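Local coordinates for mandelate racemase/muconate lactonizing protein (Thermobispora bispora, PDB 3VC5) that probably catalyses the magnesium-dependent dehydration of D-glucarate to 5-dehydro-4-deoxy-D-glucarate, as a member of the mandelate racemase branch of the enolase superfamily, at residues A34-P39 against D372-V377; I55-T60 against T65-T70; E69-L74 against V127-A132; V162-Y167 against A348-L353; I310-H313 against G317-R320. All blocks are in the same frame, centred on the assembly; numbering follows the deposited sequence.

Interaction 1. Residues A34-P39 against D372-V377; sequences AFRDPP and DGQDVV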
# COMPACT_ATOMS: atom_id res chain seq x y z
N ALA A 34 -21.79 -23.88 -9.37
CA ALA A 34 -22.18 -24.39 -8.05
C ALA A 34 -21.45 -25.68 -7.81
O ALA A 34 -21.20 -26.45 -8.77
CB ALA A 34 -23.70 -24.62 -7.96
N PHE A 35 -21.09 -25.93 -6.55
CA PHE A 35 -20.40 -27.18 -6.22
C PHE A 35 -20.84 -27.66 -4.83
O PHE A 35 -21.44 -26.88 -4.08
CB PHE A 35 -18.88 -27.01 -6.32
CG PHE A 35 -18.37 -25.76 -5.63
CD1 PHE A 35 -18.07 -25.80 -4.26
CD2 PHE A 35 -18.16 -24.58 -6.36
CE1 PHE A 35 -17.62 -24.61 -3.59
CE2 PHE A 35 -17.70 -23.43 -5.73
CZ PHE A 35 -17.42 -23.45 -4.35
N ARG A 36 -20.60 -28.93 -4.52
CA ARG A 36 -21.13 -29.55 -3.30
C ARG A 36 -20.39 -29.05 -2.08
O ARG A 36 -19.15 -28.85 -2.12
CB ARG A 36 -20.99 -31.08 -3.40
CG ARG A 36 -21.85 -31.66 -4.50
CD ARG A 36 -21.67 -33.18 -4.65
NE ARG A 36 -20.25 -33.56 -4.74
CZ ARG A 36 -19.54 -33.58 -5.86
NH1 ARG A 36 -20.10 -33.27 -7.03
NH2 ARG A 36 -18.26 -33.93 -5.83
N ASP A 37 -21.13 -28.86 -0.98
CA ASP A 37 -20.55 -28.41 0.27
C ASP A 37 -21.22 -29.22 1.38
O ASP A 37 -22.42 -29.40 1.34
CB ASP A 37 -20.94 -26.93 0.48
CG ASP A 37 -20.01 -26.21 1.46
OD1 ASP A 37 -18.89 -26.67 1.70
OD2 ASP A 37 -20.41 -25.13 1.97
N PRO A 38 -20.44 -29.68 2.38
CA PRO A 38 -21.07 -30.41 3.51
C PRO A 38 -21.88 -29.49 4.42
O PRO A 38 -21.83 -28.26 4.26
CB PRO A 38 -19.86 -30.99 4.27
CG PRO A 38 -18.70 -30.92 3.32
CD PRO A 38 -18.97 -29.68 2.48
N PRO A 39 -22.63 -30.07 5.39
CA PRO A 39 -23.50 -29.29 6.30
C PRO A 39 -22.68 -28.72 7.47
O PRO A 39 -22.83 -29.11 8.64
CB PRO A 39 -24.54 -30.33 6.76
CG PRO A 39 -23.79 -31.64 6.70
CD PRO A 39 -22.92 -31.52 5.45
N ASP A 372 -13.51 -31.21 -1.22
CA ASP A 372 -13.15 -32.58 -1.59
C ASP A 372 -12.72 -32.78 -3.05
O ASP A 372 -13.15 -33.70 -3.70
CB ASP A 372 -14.27 -33.52 -1.21
CG ASP A 372 -13.78 -34.92 -0.86
OD1 ASP A 372 -12.62 -35.13 -0.55
OD2 ASP A 372 -14.59 -35.80 -0.98
N GLY A 373 -11.84 -31.93 -3.50
CA GLY A 373 -11.19 -32.07 -4.80
C GLY A 373 -11.93 -31.42 -5.94
O GLY A 373 -11.39 -31.37 -7.06
N GLN A 374 -13.13 -30.90 -5.70
CA GLN A 374 -13.86 -30.21 -6.79
C GLN A 374 -13.07 -28.97 -7.25
O GLN A 374 -12.61 -28.19 -6.41
CB GLN A 374 -15.26 -29.76 -6.34
CG GLN A 374 -16.20 -30.90 -5.95
CD GLN A 374 -17.45 -30.43 -5.27
OE1 GLN A 374 -18.53 -30.35 -5.88
NE2 GLN A 374 -17.33 -30.09 -3.99
N ASP A 375 -12.94 -28.76 -8.55
CA ASP A 375 -12.22 -27.58 -9.01
C ASP A 375 -12.48 -27.33 -10.48
O ASP A 375 -13.00 -28.21 -11.17
CB ASP A 375 -10.73 -27.72 -8.75
CG ASP A 375 -10.05 -26.39 -8.40
OD1 ASP A 375 -10.58 -25.30 -8.79
OD2 ASP A 375 -9.00 -26.42 -7.72
N VAL A 376 -12.18 -26.10 -10.92
CA VAL A 376 -12.26 -25.75 -12.33
C VAL A 376 -10.88 -25.54 -12.97
O VAL A 376 -10.81 -25.16 -14.15
CB VAL A 376 -13.16 -24.49 -12.57
CG1 VAL A 376 -14.61 -24.78 -12.18
CG2 VAL A 376 -12.57 -23.29 -11.83
N VAL A 377 -9.80 -25.75 -12.22
CA VAL A 377 -8.46 -25.67 -12.83
C VAL A 377 -7.86 -27.08 -12.86
O VAL A 377 -8.30 -27.96 -12.10
CB VAL A 377 -7.51 -24.70 -12.10
CG1 VAL A 377 -8.15 -23.29 -12.02
CG2 VAL A 377 -7.20 -25.20 -10.69

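Interaction 2. Residues I55-T60 against T65-T70; sequences IVEVVT and TGLGET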
# COMPACT_ATOMS: atom_id res chain seq x y z
N ILE A 55 -17.02 -17.49 -11.89
CA ILE A 55 -15.72 -17.53 -12.53
C ILE A 55 -15.64 -16.47 -13.62
O ILE A 55 -16.55 -16.33 -14.45
CB ILE A 55 -15.46 -18.92 -13.14
CG1 ILE A 55 -15.68 -19.98 -12.05
CG2 ILE A 55 -14.08 -18.99 -13.79
CD1 ILE A 55 -14.85 -19.85 -10.82
N VAL A 56 -14.55 -15.72 -13.62
CA VAL A 56 -14.34 -14.71 -14.65
C VAL A 56 -13.11 -15.02 -15.49
O VAL A 56 -12.06 -15.38 -14.95
CB VAL A 56 -14.14 -13.30 -13.97
CG1 VAL A 56 -13.66 -12.26 -14.98
CG2 VAL A 56 -15.43 -12.88 -13.29
N GLU A 57 -13.23 -14.89 -16.81
CA GLU A 57 -12.08 -15.07 -17.67
C GLU A 57 -11.93 -13.86 -18.58
O GLU A 57 -12.84 -13.58 -19.38
CB GLU A 57 -12.20 -16.36 -18.50
CG GLU A 57 -10.93 -16.63 -19.34
CD GLU A 57 -10.97 -17.93 -20.12
OE1 GLU A 57 -12.08 -18.35 -20.56
OE2 GLU A 57 -9.88 -18.53 -20.31
N VAL A 58 -10.81 -13.15 -18.44
CA VAL A 58 -10.55 -11.96 -19.23
C VAL A 58 -9.68 -12.39 -20.39
O VAL A 58 -8.72 -13.13 -20.20
CB VAL A 58 -9.81 -10.86 -18.37
CG1 VAL A 58 -9.35 -9.69 -19.28
CG2 VAL A 58 -10.73 -10.35 -17.25
N VAL A 59 -10.02 -11.93 -21.60
CA VAL A 59 -9.27 -12.28 -22.80
C VAL A 59 -8.83 -11.00 -23.49
O VAL A 59 -9.65 -10.12 -23.78
CB VAL A 59 -10.13 -13.09 -23.79
CG1 VAL A 59 -9.26 -13.67 -24.90
CG2 VAL A 59 -10.90 -14.23 -23.06
N THR A 60 -7.53 -10.89 -23.75
CA THR A 60 -6.99 -9.74 -24.48
C THR A 60 -7.16 -9.87 -25.98
O THR A 60 -7.47 -10.96 -26.52
CB THR A 60 -5.49 -9.53 -24.17
OG1 THR A 60 -4.72 -10.56 -24.79
CG2 THR A 60 -5.23 -9.54 -22.65
N THR A 65 -5.24 -15.04 -21.72
CA THR A 65 -6.37 -15.12 -20.79
C THR A 65 -5.92 -14.99 -19.35
O THR A 65 -4.79 -15.33 -18.98
CB THR A 65 -7.09 -16.46 -20.92
OG1 THR A 65 -6.17 -17.51 -20.60
CG2 THR A 65 -7.61 -16.61 -22.36
N GLY A 66 -6.81 -14.44 -18.54
CA GLY A 66 -6.59 -14.35 -17.10
C GLY A 66 -7.86 -14.80 -16.38
O GLY A 66 -8.98 -14.61 -16.90
N LEU A 67 -7.68 -15.40 -15.20
CA LEU A 67 -8.79 -15.93 -14.40
C LEU A 67 -9.02 -15.14 -13.11
O LEU A 67 -8.05 -14.73 -12.42
CB LEU A 67 -8.54 -17.38 -14.04
CG LEU A 67 -8.46 -18.32 -15.25
CD1 LEU A 67 -8.00 -19.70 -14.76
CD2 LEU A 67 -9.80 -18.40 -16.00
N GLY A 68 -10.28 -14.98 -12.76
CA GLY A 68 -10.66 -14.45 -11.43
C GLY A 68 -11.81 -15.27 -10.90
O GLY A 68 -12.46 -16.01 -11.64
N GLU A 69 -12.05 -15.16 -9.61
CA GLU A 69 -13.08 -15.96 -8.93
C GLU A 69 -13.70 -15.12 -7.82
O GLU A 69 -12.98 -14.48 -7.05
CB GLU A 69 -12.49 -17.26 -8.40
CG GLU A 69 -13.50 -18.09 -7.59
CD GLU A 69 -12.90 -19.33 -6.95
OE1 GLU A 69 -11.83 -19.83 -7.38
OE2 GLU A 69 -13.53 -19.82 -5.97
N THR A 70 -15.02 -15.11 -7.75
CA THR A 70 -15.71 -14.27 -6.77
C THR A 70 -17.01 -14.97 -6.34
O THR A 70 -17.25 -16.14 -6.70
CB THR A 70 -15.94 -12.87 -7.33
OG1 THR A 70 -16.49 -12.02 -6.30
CG2 THR A 70 -16.87 -12.88 -8.56
O HOH W 1 -7.47 -18.97 -18.77

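Interaction 3. Residues E69-L74 against V127-A132; sequences ETYGDL and VDRVFA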
# COMPACT_ATOMS: atom_id res chain seq x y z
N GLU A 69 -12.05 -15.16 -9.61
CA GLU A 69 -13.08 -15.96 -8.93
C GLU A 69 -13.70 -15.12 -7.82
O GLU A 69 -12.98 -14.48 -7.05
CB GLU A 69 -12.49 -17.26 -8.40
CG GLU A 69 -13.50 -18.09 -7.59
CD GLU A 69 -12.90 -19.33 -6.95
OE1 GLU A 69 -11.83 -19.83 -7.38
OE2 GLU A 69 -13.53 -19.82 -5.97
N THR A 70 -15.02 -15.11 -7.75
CA THR A 70 -15.71 -14.27 -6.77
C THR A 70 -17.01 -14.97 -6.34
O THR A 70 -17.25 -16.14 -6.70
CB THR A 70 -15.94 -12.87 -7.33
OG1 THR A 70 -16.49 -12.02 -6.30
CG2 THR A 70 -16.87 -12.88 -8.56
N TYR A 71 -17.84 -14.29 -5.57
CA TYR A 71 -19.08 -14.86 -5.01
C TYR A 71 -20.07 -15.14 -6.11
O TYR A 71 -20.01 -14.51 -7.19
CB TYR A 71 -19.71 -13.82 -4.06
CG TYR A 71 -18.72 -13.36 -3.05
CD1 TYR A 71 -18.26 -14.20 -2.04
CD2 TYR A 71 -18.22 -12.06 -3.10
CE1 TYR A 71 -17.30 -13.78 -1.12
CE2 TYR A 71 -17.28 -11.61 -2.16
CZ TYR A 71 -16.85 -12.47 -1.17
OH TYR A 71 -15.94 -12.02 -0.26
N GLY A 72 -20.98 -16.09 -5.85
CA GLY A 72 -22.02 -16.47 -6.82
C GLY A 72 -23.42 -15.96 -6.53
O GLY A 72 -24.34 -16.20 -7.33
N ASP A 73 -23.59 -15.22 -5.42
CA ASP A 73 -24.91 -14.68 -5.05
C ASP A 73 -25.47 -13.86 -6.22
O ASP A 73 -24.74 -13.10 -6.86
CB ASP A 73 -24.83 -13.77 -3.82
CG ASP A 73 -24.56 -14.53 -2.52
OD1 ASP A 73 -24.67 -15.77 -2.46
OD2 ASP A 73 -24.25 -13.87 -1.51
N LEU A 74 -26.78 -13.95 -6.44
CA LEU A 74 -27.40 -13.43 -7.64
C LEU A 74 -27.14 -11.92 -7.82
O LEU A 74 -26.77 -11.48 -8.93
CB LEU A 74 -28.92 -13.70 -7.60
CG LEU A 74 -29.71 -13.31 -8.85
CD1 LEU A 74 -29.20 -14.08 -10.07
CD2 LEU A 74 -31.22 -13.54 -8.60
N VAL A 127 -18.10 -2.16 -4.46
CA VAL A 127 -17.19 -1.89 -5.60
C VAL A 127 -15.96 -2.81 -5.53
O VAL A 127 -15.57 -3.42 -6.53
CB VAL A 127 -16.75 -0.43 -5.61
CG1 VAL A 127 -15.65 -0.19 -6.70
CG2 VAL A 127 -17.96 0.46 -5.85
N ASP A 128 -15.39 -2.96 -4.32
CA ASP A 128 -14.19 -3.75 -4.18
C ASP A 128 -14.50 -5.21 -4.49
O ASP A 128 -13.67 -5.93 -5.07
CB ASP A 128 -13.67 -3.66 -2.74
CG ASP A 128 -12.90 -2.36 -2.48
OD1 ASP A 128 -12.59 -1.63 -3.46
OD2 ASP A 128 -12.50 -2.12 -1.31
N ARG A 129 -15.67 -5.69 -4.02
CA ARG A 129 -16.07 -7.07 -4.31
C ARG A 129 -16.21 -7.32 -5.82
O ARG A 129 -15.76 -8.37 -6.36
CB ARG A 129 -17.38 -7.45 -3.58
CG ARG A 129 -17.21 -7.63 -2.08
CD ARG A 129 -18.55 -7.56 -1.33
NE ARG A 129 -19.64 -8.13 -2.11
CZ ARG A 129 -20.32 -9.23 -1.81
NH1 ARG A 129 -21.32 -9.62 -2.61
NH2 ARG A 129 -20.03 -9.92 -0.70
N VAL A 130 -16.79 -6.36 -6.53
CA VAL A 130 -16.98 -6.52 -7.97
C VAL A 130 -15.64 -6.40 -8.70
O VAL A 130 -15.29 -7.22 -9.56
CB VAL A 130 -18.03 -5.56 -8.52
CG1 VAL A 130 -18.12 -5.69 -10.05
CG2 VAL A 130 -19.39 -5.88 -7.85
N PHE A 131 -14.85 -5.43 -8.30
CA PHE A 131 -13.55 -5.21 -8.92
C PHE A 131 -12.59 -6.40 -8.78
O PHE A 131 -11.84 -6.69 -9.69
CB PHE A 131 -12.94 -3.98 -8.29
CG PHE A 131 -11.51 -3.68 -8.74
CD1 PHE A 131 -11.24 -3.19 -10.04
CD2 PHE A 131 -10.45 -3.83 -7.84
CE1 PHE A 131 -9.95 -2.88 -10.43
CE2 PHE A 131 -9.14 -3.51 -8.22
CZ PHE A 131 -8.89 -3.02 -9.51
N ALA A 132 -12.56 -7.03 -7.60
CA ALA A 132 -11.53 -8.00 -7.33
C ALA A 132 -11.50 -9.13 -8.34
O ALA A 132 -10.41 -9.59 -8.65
CB ALA A 132 -11.67 -8.56 -5.92
O HOH W 2 -14.63 -10.55 -5.16
O HOH W 3 -17.94 -10.05 1.25
O HOH W 4 -23.64 -11.22 -1.80

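Interaction 4. Residues V162-Y167 against A348-L353; sequences VPYSAY and AAMTHL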
# COMPACT_ATOMS: atom_id res chain seq x y z
N VAL A 162 2.99 -21.18 1.48
CA VAL A 162 2.11 -20.41 2.36
C VAL A 162 1.38 -21.37 3.27
O VAL A 162 0.60 -22.21 2.80
CB VAL A 162 1.08 -19.66 1.52
CG1 VAL A 162 -0.00 -19.03 2.40
CG2 VAL A 162 1.79 -18.61 0.63
N PRO A 163 1.65 -21.29 4.57
CA PRO A 163 0.92 -22.17 5.49
C PRO A 163 -0.56 -21.82 5.60
O PRO A 163 -0.92 -20.64 5.63
CB PRO A 163 1.61 -21.91 6.85
CG PRO A 163 2.95 -21.33 6.50
CD PRO A 163 2.70 -20.51 5.26
N TYR A 164 -1.38 -22.87 5.69
CA TYR A 164 -2.81 -22.80 5.87
C TYR A 164 -3.19 -23.54 7.15
O TYR A 164 -2.51 -24.48 7.56
CB TYR A 164 -3.60 -23.36 4.65
CG TYR A 164 -3.58 -22.43 3.45
CD1 TYR A 164 -4.60 -21.49 3.25
CD2 TYR A 164 -2.53 -22.47 2.55
CE1 TYR A 164 -4.58 -20.62 2.16
CE2 TYR A 164 -2.49 -21.63 1.45
CZ TYR A 164 -3.52 -20.67 1.28
OH TYR A 164 -3.48 -19.84 0.20
N SER A 165 -4.31 -23.14 7.74
CA SER A 165 -4.89 -23.81 8.91
C SER A 165 -5.88 -24.90 8.51
O SER A 165 -6.43 -24.90 7.39
CB SER A 165 -5.60 -22.78 9.81
OG SER A 165 -6.67 -22.18 9.08
N ALA A 166 -6.09 -25.83 9.43
CA ALA A 166 -7.18 -26.79 9.34
C ALA A 166 -8.45 -26.09 9.82
O ALA A 166 -8.53 -25.70 10.99
CB ALA A 166 -6.87 -27.99 10.26
N TYR A 167 -9.42 -25.94 8.92
CA TYR A 167 -10.65 -25.19 9.20
C TYR A 167 -11.70 -26.20 9.67
O TYR A 167 -12.37 -26.84 8.87
CB TYR A 167 -11.15 -24.44 7.97
CG TYR A 167 -11.92 -23.16 8.30
CD1 TYR A 167 -12.67 -23.04 9.47
CD2 TYR A 167 -11.92 -22.09 7.39
CE1 TYR A 167 -13.36 -21.86 9.76
CE2 TYR A 167 -12.61 -20.89 7.68
CZ TYR A 167 -13.34 -20.79 8.85
OH TYR A 167 -14.02 -19.60 9.18
N ALA A 348 -5.10 -19.98 -5.77
CA ALA A 348 -3.85 -19.49 -6.40
C ALA A 348 -3.66 -18.01 -6.00
O ALA A 348 -2.57 -17.60 -5.60
CB ALA A 348 -3.90 -19.61 -7.89
N ALA A 349 -4.75 -17.23 -6.10
CA ALA A 349 -4.66 -15.80 -5.79
C ALA A 349 -4.28 -15.57 -4.31
O ALA A 349 -3.41 -14.74 -4.01
CB ALA A 349 -5.94 -15.11 -6.14
N MET A 350 -4.93 -16.30 -3.41
CA MET A 350 -4.62 -16.26 -1.99
C MET A 350 -3.16 -16.53 -1.73
O MET A 350 -2.51 -15.88 -0.90
CB MET A 350 -5.50 -17.23 -1.19
CG MET A 350 -6.99 -16.86 -1.22
SD MET A 350 -8.07 -18.29 -0.90
CE MET A 350 -7.92 -18.44 0.86
N THR A 351 -2.65 -17.53 -2.44
CA THR A 351 -1.30 -18.01 -2.22
C THR A 351 -0.24 -17.02 -2.73
O THR A 351 0.73 -16.74 -2.04
CB THR A 351 -1.14 -19.41 -2.84
OG1 THR A 351 -2.06 -20.30 -2.18
CG2 THR A 351 0.30 -19.94 -2.69
N HIS A 352 -0.44 -16.47 -3.93
CA HIS A 352 0.49 -15.46 -4.42
C HIS A 352 0.47 -14.23 -3.52
O HIS A 352 1.54 -13.66 -3.23
CB HIS A 352 0.16 -15.03 -5.88
CG HIS A 352 0.56 -16.05 -6.90
ND1 HIS A 352 1.82 -16.07 -7.47
CD2 HIS A 352 -0.14 -17.07 -7.47
CE1 HIS A 352 1.89 -17.07 -8.33
NE2 HIS A 352 0.72 -17.69 -8.35
N LEU A 353 -0.72 -13.81 -3.09
CA LEU A 353 -0.81 -12.63 -2.22
C LEU A 353 -0.05 -12.90 -0.91
O LEU A 353 0.82 -12.10 -0.48
CB LEU A 353 -2.28 -12.29 -1.93
CG LEU A 353 -2.53 -11.23 -0.84
CD1 LEU A 353 -1.92 -9.86 -1.22
CD2 LEU A 353 -4.03 -11.11 -0.59

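Interaction 5. Residues I310-H313 against G317-R320; sequences IDHH and GLVR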
# COMPACT_ATOMS: atom_id res chain seq x y z
N ILE A 310 -7.34 -10.43 6.42
CA ILE A 310 -7.52 -9.78 5.12
C ILE A 310 -8.24 -10.79 4.19
O ILE A 310 -8.25 -12.01 4.44
CB ILE A 310 -6.14 -9.39 4.55
CG1 ILE A 310 -6.25 -8.32 3.46
CG2 ILE A 310 -5.41 -10.60 3.98
CD1 ILE A 310 -6.76 -6.99 4.01
N ASP A 311 -8.82 -10.28 3.12
CA ASP A 311 -9.51 -11.15 2.17
C ASP A 311 -9.65 -10.37 0.88
O ASP A 311 -10.40 -9.38 0.84
CB ASP A 311 -10.88 -11.62 2.71
CG ASP A 311 -11.60 -12.56 1.76
OD1 ASP A 311 -11.35 -12.46 0.52
OD2 ASP A 311 -12.47 -13.34 2.23
N HIS A 312 -8.88 -10.75 -0.13
CA HIS A 312 -8.86 -9.96 -1.38
C HIS A 312 -10.21 -9.93 -2.05
O HIS A 312 -10.46 -9.05 -2.90
CB HIS A 312 -7.78 -10.45 -2.34
CG HIS A 312 -8.13 -11.71 -3.08
ND1 HIS A 312 -7.76 -12.96 -2.64
CD2 HIS A 312 -8.81 -11.91 -4.25
CE1 HIS A 312 -8.19 -13.88 -3.49
NE2 HIS A 312 -8.78 -13.27 -4.51
N HIS A 313 -11.09 -10.89 -1.71
CA HIS A 313 -12.39 -10.95 -2.39
C HIS A 313 -13.31 -9.81 -1.98
O HIS A 313 -14.27 -9.51 -2.69
CB HIS A 313 -13.11 -12.28 -2.12
CG HIS A 313 -12.33 -13.49 -2.55
ND1 HIS A 313 -11.48 -14.14 -1.70
CD2 HIS A 313 -12.32 -14.19 -3.71
CE1 HIS A 313 -10.94 -15.19 -2.33
NE2 HIS A 313 -11.42 -15.22 -3.56
N GLY A 317 -9.05 -6.91 -4.26
CA GLY A 317 -7.99 -7.46 -5.08
C GLY A 317 -6.65 -7.58 -4.38
O GLY A 317 -6.49 -7.18 -3.20
N LEU A 318 -5.67 -8.13 -5.10
CA LEU A 318 -4.39 -8.39 -4.47
C LEU A 318 -3.58 -7.13 -4.11
O LEU A 318 -3.00 -7.03 -3.02
CB LEU A 318 -3.54 -9.34 -5.33
CG LEU A 318 -4.30 -10.57 -5.85
CD1 LEU A 318 -3.28 -11.51 -6.48
CD2 LEU A 318 -5.08 -11.29 -4.73
N VAL A 319 -3.49 -6.19 -5.04
CA VAL A 319 -2.72 -4.98 -4.76
C VAL A 319 -3.32 -4.18 -3.61
O VAL A 319 -2.57 -3.80 -2.67
CB VAL A 319 -2.56 -4.11 -6.03
CG1 VAL A 319 -1.83 -2.83 -5.69
CG2 VAL A 319 -1.80 -4.90 -7.07
N ARG A 320 -4.64 -3.95 -3.62
CA ARG A 320 -5.26 -3.20 -2.51
C ARG A 320 -5.05 -3.95 -1.18
O ARG A 320 -4.77 -3.32 -0.15
CB ARG A 320 -6.75 -2.95 -2.76
CG ARG A 320 -7.04 -1.82 -3.76
CD ARG A 320 -8.52 -1.56 -4.01
NE ARG A 320 -9.37 -1.34 -2.82
CZ ARG A 320 -9.80 -0.14 -2.41
NH1 ARG A 320 -9.41 0.95 -3.06
NH2 ARG A 320 -10.61 -0.04 -1.33

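Interaction 1. Residues A34-P39 against D372-V377
Gln-374 sets CG beside its own backbone N and runs on extended (chi2 169°), carrying its amide across to the backbone of Arg-36, whose chain bends at chi3 (-50°) to bring the guanidinium over that amide. The contact joins the end of strand 25-36, in the N-terminal capping domain of this enolase-superfamily fold, to the loop between helix 344-355 and strand 388-390 of the barrel domain. The Gln-374 amide grips one residue's backbone with both its ends. Its OE1 accepts from Arg-36 N at 2.9 Å, in the carbonyl plane and on a lone pair, while NE2 donates to Arg-36 O at 2.9 Å, an acceptor lying almost in the amide plane. Gln-371 reinforces this junction, bonding to Gln-374 NE2 through its carbonyl and to Arg-36 O through its side-chain nitrogen. Above the amide the guanidinium is stacked with its plane tilted by 23°, and OE1 lies under its centre. A leucine in place of Gln-374 would probably leave Arg-36 N without this acceptor and the guanidinium without the flat amide it rests on. The same oxygen, Gln-374 OE1, also lies 3.4 Å from Phe-35 CB.

Interaction 2. Residues I55-T60 against T65-T70
The flat carboxylate of Glu-57 slants across Thr-65, with OE2 3.5 Å from Thr-65 CB and no direct bond to its hydroxyl. A water joins the two instead, donating to Glu-57 OE2 at 2.9 Å and lying 2.7 Å from Thr-65 OG1. Arg-403 also bonds OE2, and Arg-29 holds OE1, so both oxygens of this buried group have partners. The chain reaches them fully extended, CG lying opposite the backbone N (chi1 -175°), and its methylenes run alongside Leu-67, with Glu-57 CG 3.9 Å from Leu-67 CD2. A leucine at Glu-57 would probably leave Arg-403 and Arg-29 without their shared carboxylate and the water without its acceptor. On the same face, Ile-55 CD1 packs 3.9 Å from Glu-69 CG, while the second carboxylate, that of Glu-69, goes on to Arg-53 and to the backbone N of Leu-343 and Ser-346. The other face carries Val-56 and Val-58 opposite Gly-68 and Gly-66; the valines meet Ala-133, Ala-137 and Ile-141 of helix 123-146, and the glycines add no side chain there. Four backbone bonds hold these two hydrogen-bonded pairs. That from Val-56 N to Gly-68 O (2.9 Å) is nearly straight at 175°, although the donor stands above the carbonyl plane. Together the strands form an antiparallel beta hairpin, the second and third strands of the three-stranded meander in the enolase-superfamily N-terminal capping domain.

Interaction 3. Residues E69-L74 against V127-A132
Tyr-71 and Arg-129 lay their flat groups almost parallel, 16° between the planes, with the ring's CE2 3.5 Å from Arg-129 NH2. This joins the end of strand 65-71 to helix 123-146 within the N-terminal capping domain. The overlap is off-centre: Tyr-71 CD2 stands over one face of the guanidinium toward its rim. The arginine bends at chi3 (34°) to turn the group over the tyrosine. No direct hydrogen bond crosses the contact, and three waters do the polar work. One lies in the guanidinium plane, accepting from Arg-129 NH2 (2.9 Å) and donating over a longer reach to Tyr-71 OH; another accepts from Arg-129 NH1 and donates to Asp-73 OD2, bridging opposite charges that do not touch. Farther out, His-76 meets the Tyr-71 ring edge-to-face and also hydrogen-bonds Thr-70 OG1, while His-313 and Tyr-314 pack against the tyrosine from the barrel domain. The Tyr-71 side chain comes about 6 Å from that of His-338, a predicted catalytic proton acceptor, so the contact sits at the interface of cap and active site. On the other side of the Tyr-71 ring plane from the guanidinium, Thr-70 OG1 donates at 2.6 Å to the third water, which donates to Arg-129 O at 2.7 Å.

Interaction 4. Residues V162-Y167 against A348-L353
Thr-351 OG1 is gripped from two directions: Tyr-164 OH donates to it at 2.8 Å, and Leu-347 O, one turn back in the same helix, takes its second hydrogen bond. The contact belongs to the barrel domain, a modified TIM barrel, and packs strand 161-169 against helix 344-355, with Val-389 of the neighbouring antiparallel strand 388-390 touching both Tyr-164 and Thr-351. The threonine places OG1 beside its own backbone N (chi1 -61°), which turns the oxygen back along the helix toward Leu-347 and still presents it to the incoming phenol. The phenol hydrogen and the threonine oxygen thus both find partners in a buried setting. The two side chains meet at about a right angle, and Thr-351 OG1 lies near the plane of the tyrosine ring. Met-350 fills in beside them: its CB is 3.6 Å from Tyr-164 OH, and a bend at chi3 brings its CE to the ring edge, 4.2 Å from Tyr-164 CE1. Farther along the same strand, Tyr-167 OH hydrogen-bonds Lys-209 and Lys-211, the latter a predicted catalytic proton acceptor, so the strand runs from this packing toward the active site. At its other end Val-162 closes the contact with one methyl, CG2, which sits 3.4 Å from Thr-351 O and 3.9 Å from Thr-351 CG2.

Interaction 5. Residues I310-H313 against G317-R320
His-312 starts against Gly-317, its CB 3.6 Å from the carbonyl O of that glycine. With chi1 at 77° its CG stands between the backbone N and the carbonyl carbon, which lays the ring alongside Leu-318. Here CG meets Leu-318 CD2 at 3.5 Å, and ND1 and CD2 of the ring flank the same methyl. The methyl sits over the face as a CH-pi contact, 3.8 Å from the ring centroid and 21° off the normal. At the tip CE1 packs against Ala-349 and Met-350 of helix 344-355, while NE2 lies 3.4 Å above the plane of the His-313 ring, which covers the face of His-312 opposite the leucine. The imidazole is thus sandwiched between an aliphatic branch and a second histidine. The backbone closes the turn as well: Gly-317 N donates to His-312 O (2.9 Å) on an in-plane lone pair. Gly-317 occupies the N-cap position of helix 318-330, whose first N-H groups, those of Leu-318 and Val-319, are taken by the carboxylate of Glu-135. Ahead of His-312, Asp-311 OD1 accepts from His-313 N in a helix-capping bond at 2.7 Å and from His-313 ND1 at 2.8 Å. These two bonds help to hold the carboxylate's rotation, with OD2 hydrogen-bonded to His-338 ND1. Asp-311 and His-338 follow successive parallel barrel strands, consistent with the His-Asp dyad of the mandelate racemase group; His-313 would be a second-shell partner of the dyad, with His-312 packed behind it.

Interaction 1 is the most exposed of the five and the only one whose two segments come from cap and barrel, joined through amide-backbone bonds; the other four are buried. Interactions 2 and 3 share strand 65-71 and belong to the cap, yet the first is a directly bonded hairpin, with buried carboxylates on one face and valines on the other, and the second depends on waters. Interactions 4 and 5 lie in the barrel and meet where Ala-349 and Met-350 pack on His-312; the former has one hydroxyl bond among packed side chains, the latter a CH-pi contact beside an Asp-His bond. Between interactions 3 and 5 run the Asp-128 to Arg-320 salt bridge and the packing of Tyr-71 on His-313.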